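Sawadee homeodomain homolog 1 (Arabidopsis thaliana, PDB 4IUP) binds histone H3 tails methylated at lysine 9 through its SAWADEE domain, the part in this structure, and takes part in RNA-directed DNA methylation and gene silencing. Local coordinates at residues L4-K9 and S55-S60; D13-Y17 and L88-G92; E64-C68 and H102-C107. The protein carries 2 engineered substitutions. The contacts are given in a common frame with arbitrary orientation. Residues are numbered along the deposited sequence.

Interaction 1 (L4-K9 and S55-S60); sequences LAFEAK and SVRERS. With CVM (cymal-4), chain E.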
# COMPACT_ATOMS: atom_id res chain seq x y z
N LEU A 4 -12.86 3.07 11.15
CA LEU A 4 -11.58 3.31 10.49
C LEU A 4 -10.63 2.16 10.78
O LEU A 4 -10.57 1.68 11.91
CB LEU A 4 -10.98 4.64 10.95
CG LEU A 4 -11.65 5.91 10.41
CD1 LEU A 4 -11.08 7.14 11.12
CD2 LEU A 4 -11.48 6.02 8.90
N ALA A 5 -9.90 1.71 9.75
CA ALA A 5 -8.87 0.69 9.91
C ALA A 5 -7.56 1.18 9.30
O ALA A 5 -7.56 2.05 8.43
CB ALA A 5 -9.30 -0.63 9.26
N PHE A 6 -6.45 0.61 9.76
CA PHE A 6 -5.13 1.19 9.53
C PHE A 6 -4.09 0.20 9.03
O PHE A 6 -4.19 -1.01 9.25
CB PHE A 6 -4.64 1.87 10.81
CG PHE A 6 -5.56 2.95 11.30
CD1 PHE A 6 -5.48 4.23 10.77
CD2 PHE A 6 -6.55 2.67 12.24
CE1 PHE A 6 -6.37 5.24 11.19
CE2 PHE A 6 -7.44 3.67 12.67
CZ PHE A 6 -7.34 4.95 12.14
N GLU A 7 -3.10 0.74 8.32
CA GLU A 7 -1.89 0.01 7.96
C GLU A 7 -0.70 0.82 8.43
O GLU A 7 -0.79 2.06 8.56
CB GLU A 7 -1.82 -0.28 6.45
CG GLU A 7 -1.92 0.95 5.51
CD GLU A 7 -2.23 0.58 4.05
OE1 GLU A 7 -2.87 -0.47 3.82
OE2 GLU A 7 -1.85 1.35 3.13
N ALA A 8 0.40 0.13 8.72
CA ALA A 8 1.60 0.79 9.23
C ALA A 8 2.84 0.38 8.45
O ALA A 8 2.97 -0.78 8.04
CB ALA A 8 1.78 0.48 10.72
N LYS A 9 3.76 1.29 8.29
CA LYS A 9 4.94 1.01 7.52
C LYS A 9 6.11 0.64 8.41
O LYS A 9 6.54 1.40 9.23
CB LYS A 9 5.29 2.21 6.70
CG LYS A 9 6.48 2.08 5.85
CD LYS A 9 6.47 3.32 5.08
CE LYS A 9 7.74 3.79 4.85
NZ LYS A 9 8.16 2.96 3.75
N SER A 55 4.23 6.88 8.98
CA SER A 55 4.17 5.42 8.88
C SER A 55 2.90 4.76 9.43
O SER A 55 2.88 3.55 9.65
CB SER A 55 5.43 4.81 9.51
OG SER A 55 6.60 5.31 8.87
N VAL A 56 1.85 5.56 9.65
CA VAL A 56 0.51 5.05 9.97
C VAL A 56 -0.49 5.80 9.10
O VAL A 56 -0.48 7.03 9.06
CB VAL A 56 0.12 5.24 11.46
CG1 VAL A 56 -1.28 4.69 11.73
CG2 VAL A 56 1.13 4.58 12.39
N ARG A 57 -1.36 5.06 8.41
CA ARG A 57 -2.39 5.69 7.58
C ARG A 57 -3.61 4.79 7.49
O ARG A 57 -3.55 3.61 7.84
CB ARG A 57 -1.86 6.01 6.17
CG ARG A 57 -1.52 4.77 5.34
CD ARG A 57 -0.79 5.14 4.05
NE ARG A 57 -0.58 3.95 3.22
CZ ARG A 57 0.25 3.88 2.19
NH1 ARG A 57 0.96 4.94 1.82
NH2 ARG A 57 0.37 2.73 1.52
N GLU A 58 -4.71 5.36 7.01
CA GLU A 58 -5.91 4.58 6.75
C GLU A 58 -5.58 3.49 5.73
O GLU A 58 -4.82 3.73 4.78
CB GLU A 58 -7.04 5.48 6.24
CG GLU A 58 -8.41 4.80 6.19
CD GLU A 58 -9.53 5.77 5.81
OE1 GLU A 58 -10.65 5.28 5.55
OE2 GLU A 58 -9.29 7.00 5.76
N ARG A 59 -6.16 2.31 5.93
CA ARG A 59 -5.85 1.12 5.15
C ARG A 59 -6.20 1.33 3.68
O ARG A 59 -7.22 1.94 3.36
CB ARG A 59 -6.61 -0.07 5.72
CG ARG A 59 -6.19 -1.44 5.18
CD ARG A 59 -6.82 -2.55 6.00
NE ARG A 59 -6.32 -2.58 7.38
CZ ARG A 59 -6.86 -3.29 8.37
NH1 ARG A 59 -7.94 -4.03 8.15
NH2 ARG A 59 -6.32 -3.25 9.58
N SER A 60 -5.34 0.82 2.81
CA SER A 60 -5.56 0.85 1.37
C SER A 60 -6.75 -0.05 1.02
O SER A 60 -7.14 -0.89 1.84
CB SER A 60 -4.29 0.40 0.63
OG SER A 60 -3.23 1.32 0.87
C1 CVM E . -3.51 8.81 12.58
C2 CVM E . -2.92 7.62 13.33
C3 CVM E . -3.98 6.95 14.19
C4 CVM E . -3.45 6.73 15.61
C6 CVM E . -4.39 5.90 16.51
C7 CVM E . -4.84 6.74 17.72
C8 CVM E . -6.04 6.12 18.47
C9 CVM E . -6.27 4.64 18.12
C10 CVM E . -6.45 4.41 16.61
C11 CVM E . -5.62 5.38 15.74
O12 CVM E . -3.82 8.40 11.24
C13 CVM E . -3.04 9.09 10.22
O14 CVM E . -2.17 10.15 10.71
C15 CVM E . -1.33 10.70 9.65
C16 CVM E . -2.14 11.21 8.44
C17 CVM E . -3.30 10.29 8.01
C18 CVM E . -4.03 9.66 9.20
C19 CVM E . -0.46 11.86 10.19
O20 CVM E . -1.12 12.50 11.29
O21 CVM E . -4.24 11.04 7.22
O22 CVM E . -4.90 8.61 8.74
O23 CVM E . -1.25 11.34 7.32
O HOH W 1 -10.63 2.54 7.06
O HOH W 2 8.36 3.36 9.45
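Strand 6-9 and strand 56-58 run antiparallel, their axes 4.8 Å apart, and the backbone polar groups along the ladder find partners. Arg59 N gives to Ala5 O (2.9 Å), Glu7 N to Arg57 O (2.9 Å), Arg57 N to Glu7 O (3.1 Å) and Lys9 N to Ser55 O (2.8 Å). Between these bonds, Ala8 and Val56 form a non-hydrogen-bonded pair, with Ala8 CA in a CA-H...O contact 3.1 Å from Ser55 O. Water closes both ends: one molecule bridges Ala5 N and Glu58 OE1, a second Lys9 O and Ser55 OG. The pairing joins the first and last strands of the first tudor-like module of the SAWADEE domain; on its other edge strand 6-9 pairs with strand 16-27, through Phe6 with Val19 and Ala8 with Tyr17. On the face carrying Glu7 and Arg57, the buried Glu7 carboxylate collects four donors. Glu7 OE1 takes Ser60 N at 3.0 Å; Glu7 OE2 takes Ser60 OG at 2.6 Å and, in a salt bridge, Arg57 NE at 2.9 Å and Arg57 NH2 at 3.1 Å. Arg57 NH2 is shared with Asp91, and Arg132 donates to Ser60 OG and Glu58 O. The Arg59 guanidinium covers Ala5 CB and forks onto Phe6 O through NH2 (3.1 Å) and NE (3.2 Å). Lys9 sends its amino group to the carbonyl of Tyr14. Phe6, Val56 and Glu58 border the bound cymal-4: Phe6 CE2 lies 4.0 Å from its C11, and Val56 O lies 3.5 Å from its C13.

Interaction 2 (D13-Y17 and L88-G92); sequences DYAWY and LYCDG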
# COMPACT_ATOMS: atom_id res chain seq x y z
N ASP A 13 11.65 -2.98 6.80
CA ASP A 13 11.69 -3.29 5.36
C ASP A 13 10.96 -2.28 4.47
O ASP A 13 10.87 -2.48 3.26
CB ASP A 13 11.16 -4.71 5.11
CG ASP A 13 9.73 -4.91 5.62
OD1 ASP A 13 9.06 -3.91 5.95
OD2 ASP A 13 9.29 -6.07 5.71
N TYR A 14 10.44 -1.22 5.09
CA TYR A 14 9.73 -0.13 4.40
C TYR A 14 8.42 -0.54 3.72
O TYR A 14 7.87 0.20 2.92
CB TYR A 14 10.67 0.63 3.44
CG TYR A 14 11.99 0.99 4.09
CD1 TYR A 14 12.05 1.94 5.10
CD2 TYR A 14 13.17 0.35 3.71
CE1 TYR A 14 13.26 2.27 5.72
CE2 TYR A 14 14.39 0.66 4.32
CZ TYR A 14 14.42 1.62 5.32
OH TYR A 14 15.62 1.94 5.92
N ALA A 15 7.92 -1.73 4.08
CA ALA A 15 6.66 -2.23 3.55
C ALA A 15 5.51 -1.97 4.52
O ALA A 15 5.74 -1.74 5.71
CB ALA A 15 6.77 -3.72 3.23
N TRP A 16 4.28 -1.99 4.00
CA TRP A 16 3.07 -1.72 4.80
C TRP A 16 2.39 -2.99 5.29
O TRP A 16 2.29 -3.98 4.55
CB TRP A 16 2.07 -0.86 4.02
CG TRP A 16 2.58 0.52 3.72
CD1 TRP A 16 3.34 0.91 2.65
CD2 TRP A 16 2.37 1.70 4.52
NE1 TRP A 16 3.62 2.25 2.73
CE2 TRP A 16 3.03 2.76 3.86
CE3 TRP A 16 1.69 1.96 5.72
CZ2 TRP A 16 3.04 4.06 4.37
CZ3 TRP A 16 1.70 3.26 6.22
CH2 TRP A 16 2.37 4.29 5.54
N TYR A 17 1.93 -2.96 6.54
CA TYR A 17 1.26 -4.10 7.17
C TYR A 17 -0.03 -3.66 7.86
O TYR A 17 -0.08 -2.58 8.46
CB TYR A 17 2.19 -4.78 8.17
CG TYR A 17 3.43 -5.37 7.53
CD1 TYR A 17 4.60 -4.61 7.37
CD2 TYR A 17 3.44 -6.68 7.06
CE1 TYR A 17 5.75 -5.15 6.76
CE2 TYR A 17 4.58 -7.23 6.44
CZ TYR A 17 5.72 -6.46 6.30
OH TYR A 17 6.84 -7.00 5.70
N LEU A 88 6.33 -8.32 -0.54
CA LEU A 88 6.04 -7.13 0.26
C LEU A 88 4.96 -6.27 -0.39
O LEU A 88 4.81 -6.28 -1.61
CB LEU A 88 7.32 -6.30 0.44
CG LEU A 88 8.54 -7.02 1.03
CD1 LEU A 88 9.78 -6.14 0.94
CD2 LEU A 88 8.28 -7.45 2.48
N TYR A 89 4.19 -5.56 0.43
CA TYR A 89 3.24 -4.58 -0.08
C TYR A 89 3.90 -3.22 0.06
O TYR A 89 4.16 -2.76 1.18
CB TYR A 89 1.91 -4.64 0.70
CG TYR A 89 1.09 -5.89 0.42
CD1 TYR A 89 1.35 -7.09 1.09
CD2 TYR A 89 0.05 -5.87 -0.51
CE1 TYR A 89 0.59 -8.24 0.84
CE2 TYR A 89 -0.72 -7.01 -0.76
CZ TYR A 89 -0.44 -8.19 -0.08
OH TYR A 89 -1.19 -9.32 -0.33
N CYS A 90 4.18 -2.59 -1.09
CA CYS A 90 5.01 -1.39 -1.19
C CYS A 90 4.30 -0.30 -1.99
O CYS A 90 3.53 -0.58 -2.90
CB CYS A 90 6.31 -1.72 -1.94
SG CYS A 90 7.27 -3.04 -1.23
N ASP A 91 4.61 0.96 -1.67
CA ASP A 91 4.04 2.08 -2.41
C ASP A 91 4.66 2.22 -3.80
O ASP A 91 5.88 2.09 -3.97
CB ASP A 91 4.21 3.39 -1.63
CG ASP A 91 3.18 3.53 -0.52
OD1 ASP A 91 2.22 2.72 -0.47
OD2 ASP A 91 3.33 4.45 0.31
N GLY A 92 3.81 2.48 -4.78
CA GLY A 92 4.26 2.76 -6.14
C GLY A 92 3.34 3.79 -6.77
O GLY A 92 2.27 4.09 -6.23
O HOH W 3 6.26 1.47 0.78
O HOH W 4 4.11 -6.03 3.27
O HOH W 5 5.67 4.32 1.27
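Ala15 sets its methyl group against strand 86-98, CB lying 3.8 Å from Leu88 CB and 3.5 Å from Tyr89 O. One direct main-chain bond ties the segments, Trp16 N to Tyr89 O at 2.9 Å and nearly straight (172°). With end-to-end directions 85° apart, no ladder forms, and water fills the gaps: one molecule links Tyr14 O to Asp91 N, another Trp16 O to Tyr89 N. Trp16 turns its indole nitrogen to Asp91, NE1 to OD2, in a weak bond of 3.3 Å, and a third water bridges the same two atoms. Asp91 has its stronger partner in Arg57, a salt bridge, and the Arg57 guanidinium also makes a cation-pi contact with the Trp16 ring. At the other end Asp13 shapes its own segment: OD1 accepts Ala15 N at 3.1 Å, an Asx turn, and OD2 accepts Tyr17 OH at 2.6 Å. Leu88 CD2 packs beside both, 3.7 Å from Asp13 OD2 and 3.6 Å from Tyr17 OH. Strand 16-27 belongs to the first barrel-like module and strand 86-98 to the second, so this small junction of about 314 Å² lies where the two modules meet, as expected in a tandem tudor fold.

Interaction 3 (E64-C68 and H102-C107); sequences EPSEC and HDHARC. With ZN (zinc ion), chain D.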
# COMPACT_ATOMS: atom_id res chain seq x y z
N GLU A 64 -12.35 -3.11 -7.46
CA GLU A 64 -13.14 -4.11 -8.19
C GLU A 64 -13.04 -3.90 -9.70
O GLU A 64 -12.86 -2.77 -10.16
CB GLU A 64 -14.61 -4.08 -7.73
CG GLU A 64 -14.82 -4.45 -6.25
CD GLU A 64 -14.25 -5.82 -5.87
OE1 GLU A 64 -14.49 -6.81 -6.61
OE2 GLU A 64 -13.55 -5.91 -4.83
N PRO A 65 -13.17 -4.98 -10.49
CA PRO A 65 -12.99 -4.82 -11.94
C PRO A 65 -13.87 -3.73 -12.57
O PRO A 65 -13.41 -3.02 -13.46
CB PRO A 65 -13.35 -6.20 -12.49
CG PRO A 65 -13.01 -7.14 -11.38
CD PRO A 65 -13.37 -6.40 -10.12
N SER A 66 -15.11 -3.59 -12.09
CA SER A 66 -16.05 -2.60 -12.64
C SER A 66 -15.64 -1.15 -12.37
O SER A 66 -16.19 -0.22 -12.97
CB SER A 66 -17.46 -2.84 -12.09
OG SER A 66 -17.50 -2.61 -10.69
N GLU A 67 -14.69 -0.95 -11.46
CA GLU A 67 -14.21 0.40 -11.13
C GLU A 67 -12.73 0.64 -11.47
O GLU A 67 -12.12 1.57 -10.94
CB GLU A 67 -14.49 0.72 -9.66
CG GLU A 67 -13.88 -0.26 -8.67
CD GLU A 67 -14.17 0.06 -7.21
OE1 GLU A 67 -14.73 1.14 -6.92
OE2 GLU A 67 -13.81 -0.77 -6.35
N CYS A 68 -12.16 -0.16 -12.36
CA CYS A 68 -10.75 -0.01 -12.73
C CYS A 68 -10.48 1.33 -13.43
O CYS A 68 -9.32 1.75 -13.54
CB CYS A 68 -10.26 -1.17 -13.61
SG CYS A 68 -10.87 -1.14 -15.31
N HIS A 102 -12.69 -6.05 -21.12
CA HIS A 102 -13.15 -6.93 -20.06
C HIS A 102 -14.46 -6.46 -19.45
O HIS A 102 -14.89 -5.32 -19.67
CB HIS A 102 -12.08 -7.08 -18.97
CG HIS A 102 -12.07 -5.97 -17.97
ND1 HIS A 102 -13.01 -5.86 -16.97
CD2 HIS A 102 -11.22 -4.92 -17.79
CE1 HIS A 102 -12.75 -4.80 -16.22
NE2 HIS A 102 -11.67 -4.21 -16.70
N ASP A 103 -15.09 -7.34 -18.68
CA ASP A 103 -16.35 -7.04 -18.00
C ASP A 103 -16.14 -6.88 -16.49
O ASP A 103 -15.02 -6.62 -16.04
CB ASP A 103 -17.42 -8.10 -18.32
CG ASP A 103 -17.11 -9.48 -17.75
OD1 ASP A 103 -16.11 -9.66 -17.02
OD2 ASP A 103 -17.90 -10.42 -18.01
N HIS A 104 -17.22 -7.06 -15.74
CA HIS A 104 -17.26 -6.92 -14.27
C HIS A 104 -16.51 -8.03 -13.52
O HIS A 104 -16.21 -7.89 -12.33
CB HIS A 104 -18.72 -6.97 -13.84
CG HIS A 104 -19.42 -8.22 -14.28
ND1 HIS A 104 -20.03 -8.34 -15.51
CD2 HIS A 104 -19.54 -9.43 -13.68
CE1 HIS A 104 -20.52 -9.56 -15.63
NE2 HIS A 104 -20.24 -10.24 -14.54
N ALA A 105 -16.23 -9.15 -14.20
CA ALA A 105 -15.72 -10.35 -13.54
C ALA A 105 -14.23 -10.28 -13.21
O ALA A 105 -13.80 -10.79 -12.17
CB ALA A 105 -16.00 -11.58 -14.39
N ARG A 106 -13.46 -9.65 -14.09
CA ARG A 106 -12.00 -9.67 -14.01
C ARG A 106 -11.43 -8.54 -14.84
O ARG A 106 -11.78 -8.39 -16.01
CB ARG A 106 -11.47 -11.01 -14.54
CG ARG A 106 -9.95 -11.17 -14.52
CD ARG A 106 -9.54 -11.82 -13.24
NE ARG A 106 -8.11 -12.06 -13.09
CZ ARG A 106 -7.54 -12.29 -11.91
NH1 ARG A 106 -8.30 -12.30 -10.82
NH2 ARG A 106 -6.23 -12.51 -11.80
N CYS A 107 -10.55 -7.75 -14.24
CA CYS A 107 -9.86 -6.71 -14.99
C CYS A 107 -8.59 -7.27 -15.62
O CYS A 107 -7.81 -7.95 -14.94
CB CYS A 107 -9.55 -5.52 -14.08
SG CYS A 107 -8.46 -4.29 -14.79
ZN ZN D . -9.60 -2.87 -16.31
O HOH W 6 -16.55 -5.61 -10.56
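Glu64 opens the turn, its O accepting Glu67 N at 2.9 Å while its N gives to Glu67 OE2 at 3.0 Å; it does not touch segment 102-107. Pro65, the first residue of the 3-10 turn, does most of the packing. Pro65 CB lies 3.3 Å from His104 O and 4.2 Å from Cys107 CB, its CG 3.7 Å from Arg106 N, and its O 3.3 Å from His102 CE1 at the imidazole edge. Ser66 is linked through water: one molecule accepts from Ser66 N and donates to His104 O, each at 2.9 Å, standing in for the direct hydrogen bonds that these two segments lack. Glu67 points away from the second segment and forms a salt bridge with Arg70. The turn then brings Cys68 to a zinc site, where Cys68 SG (2.4 Å), His102 NE2 (2.5 Å) and Cys107 SG (2.4 Å) bind the ion together with Cys109. This Cys-His-Cys-Cys set is the zinc-binding element of the SAWADEE domain, tying the loop before strand 76-83 to the one between strands 86-98 and 110-115. Cys68 also brings CB within 3.8 Å of Cys107 SG, and its O accepts from Arg99; Leu126 touches both cysteines. Across from it the loop is shaped by its own polar groups: His102 ND1, on the ring side away from the metal, makes a very short bond of 2.3 Å to Asp103 O, and Asp103 OD1 takes Ala105 N at 2.9 Å in an Asx turn.

Along the chain the six segments come in the order 4-9, 13-17, 55-60, 64-68, 88-92, 102-107, so interaction 2 crosses both others, while interaction 1 closes before interaction 3 opens. Interactions 1 and 2, centres 11 Å apart, touch: strands 6-9 and 16-27 are neighbours in one sheet, and Arg57 NH2 meets Asp91 OD1 at 2.7 Å. Interaction 3 lies about 25 Å from either centre, near the surface, its first segment soon following strand 56-62. One contact thus closes the first tudor-like module, the next joins it to the second, and the zinc site ties the connection after strand 56-62 to a loop of the second, all within the histone-reading SAWADEE domain.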